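HTH-type transcriptional regulator GadX (Escherichia coli, PDB 3MKL) activates genes of acid resistance, among them gadA, gadB and gadC, as a DNA-binding regulator of the AraC/XylS family, and can repress gadW. Local coordinates at residues Leu40-Lys43 with Leu44-Glu48. Sequence-based numbering, arbitrary orientation.
Sequences LKKK and LREEE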
loop_
_atom_site.group_PDB
_atom_site.type_symbol
_atom_site.label_atom_id
_atom_site.label_comp_id
_atom_site.label_asym_id
_atom_site.label_seq_id
_atom_site.Cartn_x
_atom_site.Cartn_y
_atom_site.Cartn_z
ATOM N N LEU A 40 6.525 8.886 15.265
ATOM C CA LEU A 40 6.334 7.830 14.240
ATOM C C LEU A 40 7.289 7.990 13.071
ATOM O O LEU A 40 7.927 7.026 12.657
ATOM C CB LEU A 40 4.884 7.687 13.759
ATOM C CG LEU A 40 4.713 6.555 12.711
ATOM C CD1 LEU A 40 4.947 5.185 13.323
ATOM C CD2 LEU A 40 3.361 6.621 11.963
ATOM N N LYS A 41 7.438 9.211 12.578
ATOM C CA LYS A 41 8.382 9.456 11.497
ATOM C C LYS A 41 9.775 9.029 11.935
ATOM O O LYS A 41 10.501 8.425 11.173
ATOM C CB LYS A 41 8.394 10.933 11.114
ATOM C CG LYS A 41 9.165 11.236 9.845
ATOM C CD LYS A 41 8.863 12.659 9.353
ATOM C CE LYS A 41 9.867 13.048 8.257
ATOM N NZ LYS A 41 9.727 14.458 7.796
ATOM N N LYS A 42 10.129 9.354 13.172
ATOM C CA LYS A 42 11.468 9.071 13.690
ATOM C C LYS A 42 11.714 7.567 13.742
ATOM O O LYS A 42 12.722 7.099 13.227
ATOM C CB LYS A 42 11.681 9.719 15.058
ATOM C CG LYS A 42 13.132 9.717 15.578
ATOM C CD LYS A 42 13.226 10.615 16.831
ATOM C CE LYS A 42 14.666 10.943 17.227
ATOM N NZ LYS A 42 14.811 12.210 18.062
ATOM N N LYS A 43 10.789 6.814 14.325
ATOM C CA LYS A 43 10.973 5.374 14.457
ATOM C C LYS A 43 11.020 4.639 13.119
ATOM O O LYS A 43 11.779 3.684 12.979
ATOM C CB LYS A 43 9.916 4.744 15.376
ATOM C CG LYS A 43 10.000 5.174 16.826
ATOM C CD LYS A 43 11.350 4.774 17.465
ATOM C CE LYS A 43 11.191 4.354 18.926
ATOM N NZ LYS A 43 12.442 4.544 19.739
ATOM N N LEU A 44 10.212 5.080 12.155
ATOM C CA LEU A 44 10.211 4.523 10.783
ATOM C C LEU A 44 11.537 4.794 10.044
ATOM O O LEU A 44 12.061 3.926 9.358
ATOM C CB LEU A 44 9.011 5.060 9.983
ATOM C CG LEU A 44 7.634 4.478 10.337
ATOM C CD1 LEU A 44 6.509 5.003 9.429
ATOM C CD2 LEU A 44 7.663 2.924 10.348
ATOM N N ARG A 45 12.085 5.992 10.235
ATOM C CA ARG A 45 13.343 6.396 9.618
ATOM C C ARG A 45 14.541 5.559 10.132
ATOM O O ARG A 45 15.424 5.205 9.342
ATOM C CB ARG A 45 13.574 7.911 9.780
ATOM C CG ARG A 45 14.987 8.395 9.442
ATOM C CD ARG A 45 15.297 8.251 7.955
ATOM N NE ARG A 45 16.655 7.739 7.690
ATOM C CZ ARG A 45 17.790 8.438 7.834
ATOM N NH1 ARG A 45 17.764 9.697 8.268
ATOM N NH2 ARG A 45 18.961 7.870 7.555
ATOM N N GLU A 46 14.536 5.231 11.430
ATOM C CA GLU A 46 15.516 4.306 12.040
ATOM C C GLU A 46 15.499 2.881 11.431
ATOM O O GLU A 46 16.508 2.180 11.499
ATOM C CB GLU A 46 15.314 4.223 13.564
ATOM C CG GLU A 46 15.801 5.458 14.354
ATOM C CD GLU A 46 15.215 5.539 15.771
ATOM O OE1 GLU A 46 15.670 6.389 16.578
ATOM O OE2 GLU A 46 14.286 4.755 16.072
ATOM N N GLU A 47 14.350 2.477 10.875
ATOM C CA GLU A 47 14.188 1.214 10.117
ATOM C C GLU A 47 14.245 1.434 8.583
ATOM O O GLU A 47 13.850 0.568 7.783
ATOM C CB GLU A 47 12.877 0.524 10.523
ATOM C CG GLU A 47 12.860 0.085 12.013
ATOM C CD GLU A 47 11.540 -0.557 12.476
ATOM O OE1 GLU A 47 10.865 -1.225 11.654
ATOM O OE2 GLU A 47 11.184 -0.406 13.675
ATOM N N GLU A 48 14.733 2.611 8.191
ATOM C CA GLU A 48 14.965 2.948 6.794
ATOM C C GLU A 48 13.737 2.828 5.900
ATOM O O GLU A 48 13.795 2.277 4.807
ATOM C CB GLU A 48 16.146 2.136 6.241
ATOM C CG GLU A 48 17.482 2.561 6.796
ATOM C CD GLU A 48 17.838 4.003 6.472
ATOM O OE1 GLU A 48 17.315 4.574 5.490
ATOM O OE2 GLU A 48 18.648 4.571 7.212
HETATM O O HOH W 1 12.402 1.826 15.397
#
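The C-terminal part of helix 37-46, the second helix of the first of two predicted helix-turn-helix motifs in the C-terminal, AraC/XylS-type DNA-binding part of GadX, carries Leu-40 and Leu-44 one turn apart on its inner face. The branch carbon CG of Leu-40 lies 4.1 Å from methyl CD1 of Leu-44, the two side chains crossing at a slant. With chi1 at -179°, CG of Leu-40 sits beside its own carbonyl carbon, on the side where Leu-44 CD1 meets it. Both leucines are buried. Met-8 touches both; Val-12, Leu-26 and Ile-29 close around Leu-40, and Tyr-51 and Leu-54 of the following helix meet Leu-44.

Three backbone bonds run through this turn, Leu-44 N to Leu-40 O at 3.0 Å, Arg-45 N to Lys-41 O and Glu-46 N to Lys-42 O. The outer face is charged. Lys-43 and Glu-46 lie alongside each other, pointing the same way; the bent lysine chain brings CD to 3.2 Å from OE2 of Glu-46, while its NZ stops 4.1 Å from that oxygen, so the opposite charges probably attract without closing a salt bridge.

Past Glu-46 the regular bonding gives way. A water donates to both Lys-43 O and Glu-47 OE2, its oxygen 3.1 Å from each. Glu-47 points its extended chain back to the start of helix 8-17, where OE2 accepts from the backbone N of Met-8. Arg-45, bent at chi2 and chi3, forms a salt bridge to Glu-48, NH2 to OE2 3.3 Å, whose hydrogen bond is weak. Glu-48 is the C-prime residue: its positive phi (57°) turns the chain so that its N and that of Thr-49 reach back to Arg-45 O and Leu-44 O, a Schellman motif ending the second helix of an AraC-type helix-turn-helix.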